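Local coordinates for sporozoite-specific SAG protein (Toxoplasma gondii, PDB 2WNK), which is a sporozoite-stage surface antigen of the SRS family, probably exposed on the parasite membrane and possibly involved in host-cell attachment, at residues 7-12 with 100-105; 34-39 with 51-56. All blocks are in the same frame, centred on the assembly; numbering follows the deposited sequence.

Contact 1 of 2, residues 7-12 with 100-105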
loop_
_atom_site.group_PDB
_atom_site.type_symbol
_atom_site.label_atom_id
_atom_site.label_comp_id
_atom_site.label_asym_id
_atom_site.label_seq_id
_atom_site.Cartn_x
_atom_site.Cartn_y
_atom_site.Cartn_z
ATOM N N GLU A 7 20.552 -3.710 -13.633
ATOM C CA GLU A 7 21.756 -4.347 -14.205
ATOM C C GLU A 7 21.693 -4.814 -15.665
ATOM O O GLU A 7 22.678 -5.380 -16.186
ATOM C CB GLU A 7 22.095 -5.612 -13.414
ATOM C CG GLU A 7 22.307 -5.421 -11.930
ATOM C CD GLU A 7 22.783 -6.705 -11.278
ATOM O OE1 GLU A 7 22.176 -7.759 -11.548
ATOM O OE2 GLU A 7 23.756 -6.680 -10.496
ATOM N N THR A 8 20.535 -4.728 -16.294
ATOM C CA THR A 8 20.447 -5.303 -17.617
ATOM C C THR A 8 20.098 -4.199 -18.617
ATOM O O THR A 8 19.008 -3.668 -18.576
ATOM C CB THR A 8 19.438 -6.502 -17.677
ATOM O OG1 THR A 8 19.728 -7.442 -16.624
ATOM C CG2 THR A 8 19.574 -7.238 -18.997
ATOM N N GLU A 9 21.057 -3.850 -19.469
ATOM C CA GLU A 9 20.788 -2.875 -20.555
ATOM C C GLU A 9 19.728 -3.411 -21.477
ATOM O O GLU A 9 19.768 -4.607 -21.851
ATOM C CB GLU A 9 22.032 -2.616 -21.369
ATOM C CG GLU A 9 22.956 -1.595 -20.743
ATOM C CD GLU A 9 24.265 -1.525 -21.470
ATOM O OE1 GLU A 9 24.988 -2.545 -21.497
ATOM O OE2 GLU A 9 24.581 -0.464 -22.040
ATOM N N GLY A 10 18.830 -2.524 -21.895
ATOM C CA GLY A 10 17.726 -2.916 -22.733
ATOM C C GLY A 10 16.589 -3.624 -22.040
ATOM O O GLY A 10 15.631 -4.045 -22.699
ATOM N N SER A 11 16.659 -3.756 -20.723
ATOM C CA SER A 11 15.561 -4.374 -19.974
ATOM C C SER A 11 15.194 -3.487 -18.807
ATOM O O SER A 11 15.701 -2.366 -18.687
ATOM C CB SER A 11 15.895 -5.805 -19.499
ATOM O OG SER A 11 15.880 -6.723 -20.596
ATOM N N SER A 12 14.311 -3.980 -17.947
ATOM C CA SER A 12 13.736 -3.130 -16.942
ATOM C C SER A 12 13.548 -3.904 -15.642
ATOM O O SER A 12 13.518 -5.136 -15.618
ATOM C CB SER A 12 12.399 -2.574 -17.452
ATOM O OG SER A 12 11.791 -1.704 -16.524
ATOM N N CYS A 100 18.292 4.360 -15.902
ATOM C CA CYS A 100 19.648 4.398 -15.386
ATOM C C CYS A 100 20.522 4.394 -16.640
ATOM O O CYS A 100 20.370 3.506 -17.492
ATOM C CB CYS A 100 19.934 3.141 -14.562
ATOM S SG CYS A 100 18.967 2.985 -12.998
ATOM N N GLN A 101 21.372 5.385 -16.749
ATOM C CA GLN A 101 22.172 5.591 -17.937
ATOM C C GLN A 101 23.589 5.961 -17.596
ATOM O O GLN A 101 23.858 6.337 -16.519
ATOM C CB GLN A 101 21.564 6.690 -18.805
ATOM C CG GLN A 101 21.681 8.061 -18.341
ATOM C CD GLN A 101 20.851 9.072 -19.132
ATOM O OE1 GLN A 101 21.009 10.261 -18.996
ATOM N NE2 GLN A 101 19.967 8.587 -19.910
ATOM N N ARG A 102 24.476 5.853 -18.570
ATOM C CA ARG A 102 25.821 6.367 -18.432
ATOM C C ARG A 102 25.859 7.832 -18.083
ATOM O O ARG A 102 25.039 8.600 -18.469
ATOM C CB ARG A 102 26.617 6.129 -19.739
ATOM C CG ARG A 102 27.392 4.857 -19.773
ATOM C CD ARG A 102 27.527 4.181 -21.135
ATOM N NE ARG A 102 26.725 2.990 -21.043
ATOM C CZ ARG A 102 26.207 2.290 -22.027
ATOM N NH1 ARG A 102 25.473 1.274 -21.707
ATOM N NH2 ARG A 102 26.465 2.569 -23.318
ATOM N N THR A 103 26.867 8.231 -17.354
ATOM C CA THR A 103 27.111 9.611 -17.067
ATOM C C THR A 103 27.200 10.387 -18.349
ATOM O O THR A 103 27.920 9.982 -19.222
ATOM C CB THR A 103 28.470 9.776 -16.398
ATOM O OG1 THR A 103 28.545 8.896 -15.293
ATOM C CG2 THR A 103 28.630 11.157 -15.940
ATOM N N GLY A 104 26.513 11.504 -18.463
ATOM C CA GLY A 104 26.664 12.213 -19.727
ATOM C C GLY A 104 25.385 12.412 -20.507
ATOM O O GLY A 104 25.361 13.266 -21.395
ATOM N N ALA A 105 24.467 11.464 -20.514
ATOM C CA ALA A 105 24.495 10.458 -21.555
ATOM C C ALA A 105 23.564 11.259 -22.460
ATOM O O ALA A 105 23.246 10.869 -23.589
ATOM C CB ALA A 105 23.843 9.148 -21.144
#
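Glu-9 and Arg-102 alone make this contact, reaching across a gap that separates the CA atoms of Glu-9 and Gln-101 by 9.0 Å. Along 7-12 the approach is set by a type II beta turn from Thr-8 to Ser-11, closed by Ser-11 N donating to Thr-8 O at 3.2 Å. Glu-9 takes the second position of the turn. Its CG lies anti to the carbonyl carbon (chi1 -83°) and the chain runs extended from there, which brings the carboxylate, though not CB, close to Arg-102. Gly-10 follows with a phi of 77°, the positive value expected at the third position and easily adopted by glycine. Backbone hydrogen bonds of Gly-10 with Lys-120 and of Ser-11 with Gly-122 then lead the chain into strand 12-17, so the turn is seated on the edge of the mixed sheet of the first SRS domain.

From the end of strand 94-101, past the Cys-100 to Cys-28 disulfide, Arg-102 comes back with a bent chain. The modelled separation of Glu-9 OE2 and Arg-102 NH1, 2.0 Å, is too short to be real, which makes both positions doubtful. As modelled, the two side chains cross at about a right angle, the carboxylate and guanidinium planes are 79° apart, and Glu-9 OE2 lies near the guanidinium edge.

The pairing is therefore best read as an approximate salt bridge. Only 73 Å² is buried and both residues are exposed, so solvent probably screens the attraction, while Asp-119, touching both side chains, may add negative charge near the guanidinium.

Contact 2 of 2, residues 34-39 with 51-56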
loop_
_atom_site.group_PDB
_atom_site.type_symbol
_atom_site.label_atom_id
_atom_site.label_comp_id
_atom_site.label_asym_id
_atom_site.label_seq_id
_atom_site.Cartn_x
_atom_site.Cartn_y
_atom_site.Cartn_z
ATOM N N GLU A 34 23.433 7.038 -13.627
ATOM C CA GLU A 34 23.178 8.476 -13.672
ATOM C C GLU A 34 21.653 8.267 -13.919
ATOM O O GLU A 34 21.266 7.589 -14.895
ATOM C CB GLU A 34 23.719 9.254 -14.865
ATOM C CG GLU A 34 22.990 10.626 -14.954
ATOM C CD GLU A 34 23.483 11.519 -16.070
ATOM O OE1 GLU A 34 24.607 12.022 -15.936
ATOM O OE2 GLU A 34 22.755 11.692 -17.066
ATOM N N ILE A 35 20.779 8.764 -13.043
ATOM C CA ILE A 35 19.326 8.602 -13.279
ATOM C C ILE A 35 18.777 9.653 -14.254
ATOM O O ILE A 35 19.278 10.799 -14.325
ATOM C CB ILE A 35 18.496 8.675 -11.955
ATOM C CG1 ILE A 35 17.063 8.137 -12.161
ATOM C CG2 ILE A 35 18.445 10.084 -11.466
ATOM C CD1 ILE A 35 16.228 8.092 -10.826
ATOM N N LYS A 36 17.754 9.252 -15.006
ATOM C CA LYS A 36 16.999 10.151 -15.875
ATOM C C LYS A 36 15.538 10.035 -15.503
ATOM O O LYS A 36 15.059 8.928 -15.304
ATOM C CB LYS A 36 17.141 9.722 -17.328
ATOM C CG LYS A 36 16.369 10.645 -18.256
ATOM C CD LYS A 36 17.107 10.814 -19.539
ATOM C CE LYS A 36 16.793 12.171 -20.166
ATOM N NZ LYS A 36 15.550 12.024 -20.945
ATOM N N PRO A 37 14.823 11.164 -15.356
ATOM C CA PRO A 37 15.254 12.553 -15.548
ATOM C C PRO A 37 16.354 12.929 -14.570
ATOM O O PRO A 37 16.420 12.383 -13.455
ATOM C CB PRO A 37 14.001 13.372 -15.181
ATOM C CG PRO A 37 12.848 12.400 -15.304
ATOM C CD PRO A 37 13.437 11.088 -14.844
ATOM N N ALA A 38 17.171 13.896 -14.981
ATOM C CA ALA A 38 18.256 14.416 -14.137
ATOM C C ALA A 38 17.771 14.676 -12.713
ATOM O O ALA A 38 16.733 15.326 -12.510
ATOM C CB ALA A 38 18.835 15.703 -14.769
ATOM N N TYR A 39 18.492 14.151 -11.722
ATOM C CA TYR A 39 17.961 14.170 -10.360
ATOM C C TYR A 39 17.885 15.579 -9.752
ATOM O O TYR A 39 18.916 16.280 -9.657
ATOM C CB TYR A 39 18.713 13.228 -9.393
ATOM C CG TYR A 39 18.099 13.399 -8.023
ATOM C CD1 TYR A 39 18.729 14.158 -7.049
ATOM C CD2 TYR A 39 16.829 12.912 -7.753
ATOM C CE1 TYR A 39 18.163 14.358 -5.818
ATOM C CE2 TYR A 39 16.232 13.124 -6.523
ATOM C CZ TYR A 39 16.910 13.849 -5.557
ATOM O OH TYR A 39 16.326 14.071 -4.341
ATOM N N ALA A 51 8.501 4.531 -20.754
ATOM C CA ALA A 51 9.653 3.716 -20.358
ATOM C C ALA A 51 10.997 4.171 -20.974
ATOM O O ALA A 51 12.078 3.819 -20.466
ATOM C CB ALA A 51 9.387 2.246 -20.656
ATOM N N ASP A 52 10.938 4.937 -22.076
ATOM C CA ASP A 52 12.165 5.494 -22.715
ATOM C C ASP A 52 12.360 6.973 -22.456
ATOM O O ASP A 52 13.189 7.585 -23.087
ATOM C CB ASP A 52 12.185 5.237 -24.218
ATOM C CG ASP A 52 11.079 5.975 -24.970
ATOM O OD1 ASP A 52 10.138 6.487 -24.313
ATOM O OD2 ASP A 52 11.123 5.946 -26.202
ATOM N N CYS A 53 11.606 7.515 -21.485
ATOM C CA CYS A 53 11.743 8.904 -21.102
ATOM C C CYS A 53 11.470 9.838 -22.283
ATOM O O CYS A 53 11.938 10.987 -22.309
ATOM C CB CYS A 53 13.114 9.147 -20.496
ATOM S SG CYS A 53 13.200 8.490 -18.812
ATOM N N SER A 54 10.696 9.374 -23.262
ATOM C CA SER A 54 10.267 10.275 -24.341
ATOM C C SER A 54 9.427 11.460 -23.767
ATOM O O SER A 54 9.403 12.553 -24.345
ATOM C CB SER A 54 9.443 9.513 -25.392
ATOM O OG SER A 54 8.202 9.114 -24.818
ATOM N N ASN A 55 8.710 11.208 -22.671
ATOM C CA ASN A 55 7.879 12.204 -21.984
ATOM C C ASN A 55 8.270 12.239 -20.499
ATOM O O ASN A 55 8.552 11.185 -19.920
ATOM C CB ASN A 55 6.401 11.831 -22.128
ATOM C CG ASN A 55 5.889 12.056 -23.530
ATOM O OD1 ASN A 55 6.251 11.311 -24.447
ATOM N ND2 ASN A 55 5.013 13.046 -23.709
ATOM N N GLU A 56 8.264 13.432 -19.905
ATOM C CA GLU A 56 8.551 13.612 -18.481
ATOM C C GLU A 56 7.558 14.554 -17.860
ATOM O O GLU A 56 6.985 15.422 -18.534
ATOM C CB GLU A 56 9.899 14.293 -18.279
ATOM C CG GLU A 56 11.062 13.608 -18.840
ATOM C CD GLU A 56 12.311 14.464 -18.668
ATOM O OE1 GLU A 56 12.204 15.560 -18.057
ATOM O OE2 GLU A 56 13.382 14.027 -19.112
HETATM O O HOH W 1 14.651 11.811 -23.541
#
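Lys-36 reaches from the end of strand 34-36 toward Cys-53 and Glu-56, and its ammonium is held mainly through water. Lys-36 NZ donates to a water at 2.8 Å, and that water donates in turn to Cys-53 O at 3.1 Å, satisfying the carbonyl. The direct bond from Lys-36 NZ to Glu-56 OE2 is weak, at 3.5 Å, although the pair counts as a salt bridge. The other carboxylate oxygen, Glu-56 OE1, has Lys-46 as its salt-bridge partner, so Lys-46 is the main partner of the carboxylate and Lys-36 a weaker second.

Lys-36 sends its CG anti to the backbone N (chi1 -180°), which lays that carbon 3.9 Å from Cys-53 SG. The sulfur is joined to Cys-48, a disulfide that ties 51-56 back to strand 46-48 in the first of two SRS domains. Pro-37, preceded by a cis peptide bond, follows directly on the end of the strand; its ring and the Glu-56 chain slide past each other in opposite directions, with Pro-37 CG 4.0 Å from Glu-56 CD.

Two side-chain bonds within 51-56 hold the loop, with Thr-50 as an additional partner. An Asx turn brings Ser-54 N to Asp-52 OD1 at 3.1 Å, the donor coming from above the carboxylate, 64° out of its plane. Thr-50 OG1 is a further partner of that oxygen. Ser-54 OG donates to Asn-55 OD1 at 3.0 Å, in the carbonyl plane on a lone pair with a C=O...donor angle of 137°, and is also hydrogen-bonded to Thr-50 OG1.

From the N terminus, 7-12 leads into strand 12-17 and meets 100-105 only after 87 intervening residues, so contact 1 closes the long loop. Contact 2 is nested inside it: 34-39 holds the edge strand 34-36 and the turn after it, and the loop segment 51-56 returns after only 11 residues, leading into strand 56-58. The two do not cross. Their centres lie 11 Å apart and they touch directly, for Gln-101 N is 2.9 Å from Glu-34 O, a probable hydrogen bond between neighbouring strands 94-101 and 34-36. Contact 1 thus joins the turn before outermost strand 12-17 to the loop after inner strand 94-101, while contact 2 joins the other outermost strand to the disulfide-bonded loop.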